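Local coordinates for protein cyclopropane mycolic acid synthase 3 (Mycobacterium tuberculosis, PDB 1L1E) that probably converts a double bond at the proximal position of an alpha mycolic acid into a cyclopropane ring, using S-adenosyl-L-methionine as the methylene donor, at residues Y16-S19 and D20-R24; F38-D41 and D42-L45. All blocks are in the same frame, centred on the assembly; numbering follows the deposited sequence.

Contact 1. Residues Y16-S19 and D20-R24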
loop_
_atom_site.group_PDB
_atom_site.type_symbol
_atom_site.label_atom_id
_atom_site.label_comp_id
_atom_site.label_asym_id
_atom_site.label_seq_id
_atom_site.Cartn_x
_atom_site.Cartn_y
_atom_site.Cartn_z
ATOM N N TYR A 16 -7.684 20.295 5.744
ATOM C CA TYR A 16 -8.270 19.133 5.019
ATOM C C TYR A 16 -7.206 18.202 4.456
ATOM O O TYR A 16 -6.000 18.414 4.628
ATOM C CB TYR A 16 -9.153 19.608 3.859
ATOM C CG TYR A 16 -10.259 20.548 4.270
ATOM C CD1 TYR A 16 -9.978 21.859 4.646
ATOM C CD2 TYR A 16 -11.586 20.117 4.313
ATOM C CE1 TYR A 16 -10.988 22.720 5.057
ATOM C CE2 TYR A 16 -12.603 20.970 4.724
ATOM C CZ TYR A 16 -12.295 22.270 5.094
ATOM O OH TYR A 16 -13.292 23.121 5.505
ATOM N N ASP A 17 -7.673 17.166 3.772
ATOM C CA ASP A 17 -6.791 16.195 3.158
ATOM C C ASP A 17 -6.533 16.701 1.746
ATOM O O ASP A 17 -7.358 17.415 1.185
ATOM C CB ASP A 17 -7.471 14.832 3.111
ATOM C CG ASP A 17 -6.490 13.704 2.961
ATOM O OD1 ASP A 17 -5.597 13.799 2.087
ATOM O OD2 ASP A 17 -6.615 12.720 3.719
ATOM N N LEU A 18 -5.392 16.339 1.171
ATOM C CA LEU A 18 -5.071 16.791 -0.175
ATOM C C LEU A 18 -6.168 16.396 -1.167
ATOM O O LEU A 18 -6.590 15.241 -1.209
ATOM C CB LEU A 18 -3.720 16.217 -0.605
ATOM C CG LEU A 18 -3.110 16.753 -1.899
ATOM C CD1 LEU A 18 -3.175 18.277 -1.915
ATOM C CD2 LEU A 18 -1.672 16.266 -2.012
ATOM N N SER A 19 -6.637 17.371 -1.946
ATOM C CA SER A 19 -7.691 17.170 -2.947
ATOM C C SER A 19 -7.422 16.003 -3.900
ATOM O O SER A 19 -6.297 15.806 -4.353
ATOM C CB SER A 19 -7.880 18.457 -3.757
ATOM O OG SER A 19 -8.674 18.239 -4.917
ATOM N N ASP A 20 -8.462 15.246 -4.228
ATOM C CA ASP A 20 -8.293 14.097 -5.112
ATOM C C ASP A 20 -7.945 14.489 -6.534
ATOM O O ASP A 20 -7.347 13.710 -7.268
ATOM C CB ASP A 20 -9.549 13.228 -5.137
ATOM C CG ASP A 20 -9.345 11.942 -5.919
ATOM O OD1 ASP A 20 -8.306 11.282 -5.702
ATOM O OD2 ASP A 20 -10.218 11.585 -6.737
ATOM N N ASP A 21 -8.329 15.694 -6.929
ATOM C CA ASP A 21 -8.033 16.140 -8.276
ATOM C C ASP A 21 -6.527 16.360 -8.383
ATOM O O ASP A 21 -5.980 16.450 -9.481
ATOM C CB ASP A 21 -8.801 17.420 -8.585
ATOM C CG ASP A 21 -9.520 17.358 -9.927
ATOM O OD1 ASP A 21 -10.245 16.359 -10.171
ATOM O OD2 ASP A 21 -9.361 18.308 -10.731
ATOM N N PHE A 22 -5.863 16.435 -7.230
ATOM C CA PHE A 22 -4.420 16.605 -7.196
ATOM C C PHE A 22 -3.801 15.241 -7.477
ATOM O O PHE A 22 -2.909 15.113 -8.318
ATOM C CB PHE A 22 -3.953 17.096 -5.827
ATOM C CG PHE A 22 -2.488 17.426 -5.778
ATOM C CD1 PHE A 22 -2.013 18.623 -6.319
ATOM C CD2 PHE A 22 -1.578 16.529 -5.239
ATOM C CE1 PHE A 22 -0.658 18.916 -6.323
ATOM C CE2 PHE A 22 -0.214 16.811 -5.237
ATOM C CZ PHE A 22 0.246 18.009 -5.782
ATOM N N PHE A 23 -4.281 14.220 -6.771
ATOM C CA PHE A 23 -3.768 12.867 -6.968
ATOM C C PHE A 23 -4.008 12.378 -8.386
ATOM O O PHE A 23 -3.157 11.713 -8.980
ATOM C CB PHE A 23 -4.412 11.885 -5.993
ATOM C CG PHE A 23 -3.974 12.068 -4.571
ATOM C CD1 PHE A 23 -4.811 12.682 -3.645
ATOM C CD2 PHE A 23 -2.716 11.631 -4.160
ATOM C CE1 PHE A 23 -4.403 12.859 -2.337
ATOM C CE2 PHE A 23 -2.298 11.806 -2.842
ATOM C CZ PHE A 23 -3.146 12.422 -1.931
ATOM N N ARG A 24 -5.164 12.707 -8.943
ATOM C CA ARG A 24 -5.461 12.264 -10.296
ATOM C C ARG A 24 -4.473 12.829 -11.323
ATOM O O ARG A 24 -4.444 12.387 -12.478
ATOM C CB ARG A 24 -6.899 12.627 -10.662
ATOM C CG ARG A 24 -7.938 11.773 -9.954
ATOM C CD ARG A 24 -9.335 12.066 -10.487
ATOM N NE ARG A 24 -9.414 11.780 -11.921
ATOM C CZ ARG A 24 -10.400 12.184 -12.716
ATOM N NH1 ARG A 24 -11.404 12.898 -12.223
ATOM N NH2 ARG A 24 -10.380 11.874 -14.007
#
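The extended chain at Leu18 and Ser19 runs straight into the helical turn 20-23, where Phe22 N donates to Ser19 O at 3.0 Å with a bent N-H...O angle of 146°. Ser19 is the N-cap: its hydroxyl OG reaches Asp21 N and accepts from it at 3.3 Å, a long capping bond that offers an acceptor to an amide of the first turn, where no preceding helical carbonyl is available. Leu18 supplies the apolar half. With its CG swung away from the backbone N (chi1 -171°), it sends CD2 against the Phe22 ring, CD2 to Phe22 CD2 being a tight 3.2 Å, while CG and CD1 lie further in toward the root of that ring. Phe23 meets the base of the same leucine, CE1 lying 3.8 Å from Leu18 CB and, with the ring edge, 3.4 Å from Leu18 O. Leu18 is thus packed by two successive aromatic residues of one helical turn. Phe23 and Asp20 both touch Trp75, which probably belongs to the S-adenosyl-L-methionine site, and Asp20 OD2 is hydrogen-bonded to Gln31 NE2. Leu18 and Phe22 both rest on Gln254 and on Val258 of helix 256-274, and Phe22 also touches Ala250 of helix 247-253.

Contact 2. Residues F38-D41 and D42-L45; sequences FERD and DMTL
Arg40 has CG turned to an unusual chi1 of -33° and its chain bent at chi3, which brings the guanidinium round to Asp42; the aspartate meets it with CG set between its own backbone N and carbonyl carbon (chi1 63°). The two side chains meet at a slant, the guanidinium and carboxylate planes 34° apart. A single carboxylate oxygen, Asp42 OD1, takes both bonds, from Arg40 NE at 2.7 Å and from Arg40 NH2 at 2.5 Å, the latter so short that its exact length is doubtful. OD1 lies close to the guanidinium plane, so the arginine uses its NE side edge. Seen from the carboxylate, NE approaches OD1 from the syn side, whereas NH2 meets it nearly in line with its C-O bond. Met43 lies against one face of the guanidinium, its CG over the centre and 3.2 Å from Arg40 NH1, and the methionine chain runs roughly perpendicular to the arginine. Further along, Met43 SD lies 3.6 Å from Glu39 N. Phe38 turns the edge of its ring to the backbone, CE2 standing 3.8 Å from Met43 O. Met43 N closes the turn by donating to Arg40 O at 3.1 Å. Partners beyond the segments continue the charge pattern: Arg40 NH2 also forms a salt bridge with Glu47 OE1, which in addition accepts from Thr44 N, while Asp41 OD1 pairs with Arg234, the residue that makes a cation-pi contact with Phe38. Residues 40-43 form a type I beta turn, with the arginine-aspartate bridge spanning its first and third positions, and the chain leaves it through Thr44, the N-cap of helix 45-58, a connection leading into the first long helix of this methyltransferase.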
loop_
_atom_site.group_PDB
_atom_site.type_symbol
_atom_site.label_atom_id
_atom_site.label_comp_id
_atom_site.label_asym_id
_atom_site.label_seq_id
_atom_site.Cartn_x
_atom_site.Cartn_y
_atom_site.Cartn_z
ATOM N N PHE A 38 5.908 -4.342 -12.342
ATOM C CA PHE A 38 6.188 -4.450 -13.767
ATOM C C PHE A 38 6.567 -5.875 -14.177
ATOM O O PHE A 38 7.746 -6.189 -14.335
ATOM C CB PHE A 38 7.294 -3.468 -14.166
ATOM C CG PHE A 38 6.915 -2.018 -13.970
ATOM C CD1 PHE A 38 6.973 -1.428 -12.704
ATOM C CD2 PHE A 38 6.458 -1.256 -15.047
ATOM C CE1 PHE A 38 6.574 -0.095 -12.508
ATOM C CE2 PHE A 38 6.058 0.067 -14.868
ATOM C CZ PHE A 38 6.116 0.648 -13.588
ATOM N N GLU A 39 5.561 -6.737 -14.325
ATOM C CA GLU A 39 5.788 -8.122 -14.741
ATOM C C GLU A 39 6.568 -8.091 -16.040
ATOM O O GLU A 39 7.531 -8.840 -16.215
ATOM C CB GLU A 39 4.467 -8.847 -14.985
ATOM C CG GLU A 39 3.852 -9.459 -13.766
ATOM C CD GLU A 39 2.565 -10.176 -14.095
ATOM O OE1 GLU A 39 2.085 -10.948 -13.244
ATOM O OE2 GLU A 39 2.028 -9.965 -15.203
ATOM N N ARG A 40 6.117 -7.232 -16.953
ATOM C CA ARG A 40 6.786 -7.032 -18.234
ATOM C C ARG A 40 7.361 -5.626 -18.129
ATOM O O ARG A 40 6.680 -4.710 -17.667
ATOM C CB ARG A 40 5.812 -7.051 -19.424
ATOM C CG ARG A 40 4.591 -7.953 -19.321
ATOM C CD ARG A 40 3.833 -7.935 -20.656
ATOM N NE ARG A 40 3.625 -6.574 -21.160
ATOM C CZ ARG A 40 2.577 -5.805 -20.871
ATOM N NH1 ARG A 40 1.615 -6.251 -20.077
ATOM N NH2 ARG A 40 2.494 -4.581 -21.370
ATOM N N ASP A 41 8.603 -5.452 -18.559
ATOM C CA ASP A 41 9.241 -4.147 -18.502
ATOM C C ASP A 41 8.524 -3.090 -19.351
ATOM O O ASP A 41 8.644 -1.892 -19.098
ATOM C CB ASP A 41 10.695 -4.266 -18.960
ATOM C CG ASP A 41 11.364 -2.920 -19.122
ATOM O OD1 ASP A 41 11.501 -2.198 -18.116
ATOM O OD2 ASP A 41 11.747 -2.581 -20.261
ATOM N N ASP A 42 7.777 -3.535 -20.355
ATOM C CA ASP A 42 7.078 -2.606 -21.245
ATOM C C ASP A 42 5.707 -2.163 -20.743
ATOM O O ASP A 42 5.043 -1.344 -21.383
ATOM C CB ASP A 42 6.919 -3.232 -22.632
ATOM C CG ASP A 42 6.063 -4.483 -22.604
ATOM O OD1 ASP A 42 4.866 -4.384 -22.258
ATOM O OD2 ASP A 42 6.586 -5.569 -22.924
ATOM N N MET A 43 5.277 -2.705 -19.611
ATOM C CA MET A 43 3.971 -2.343 -19.063
ATOM C C MET A 43 3.826 -0.863 -18.764
ATOM O O MET A 43 4.792 -0.191 -18.421
ATOM C CB MET A 43 3.690 -3.104 -17.774
ATOM C CG MET A 43 3.352 -4.557 -17.942
ATOM S SD MET A 43 2.954 -5.247 -16.324
ATOM C CE MET A 43 1.363 -6.009 -16.662
ATOM N N THR A 44 2.604 -0.363 -18.912
ATOM C CA THR A 44 2.303 1.027 -18.607
ATOM C C THR A 44 2.072 1.009 -17.096
ATOM O O THR A 44 1.992 -0.066 -16.490
ATOM C CB THR A 44 0.994 1.502 -19.289
ATOM O OG1 THR A 44 -0.112 0.738 -18.792
ATOM C CG2 THR A 44 1.074 1.326 -20.799
ATOM N N LEU A 45 1.968 2.187 -16.490
ATOM C CA LEU A 45 1.741 2.257 -15.055
ATOM C C LEU A 45 0.437 1.547 -14.696
ATOM O O LEU A 45 0.408 0.752 -13.759
ATOM C CB LEU A 45 1.693 3.717 -14.590
ATOM C CG LEU A 45 1.521 3.946 -13.089
ATOM C CD1 LEU A 45 2.562 3.148 -12.296
ATOM C CD2 LEU A 45 1.643 5.431 -12.807
#

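Both contacts are local and lead the chain into a helix behind an N-cap residue, Ser19 in contact 1 and Thr44 in contact 2, yet their chemistry differs. Contact 1 is chiefly apolar, with two buried phenylalanines: Phe22 faces helices 247-253 and 256-274, and Phe23 faces Trp75. It lies on the cofactor side, the side chain of Phe23 being about 8 Å from the bound S-adenosyl-L-homocysteine. Contact 2 has five exposed residues among the seven that touch and relies on charge pairs at the surface; of its buried share, Phe38 touches helices 229-245 and 45-58, and Met43 packs on Ala51 of helix 45-58. The centres of contact 1 and contact 2 are 26 Å apart, and they do not touch.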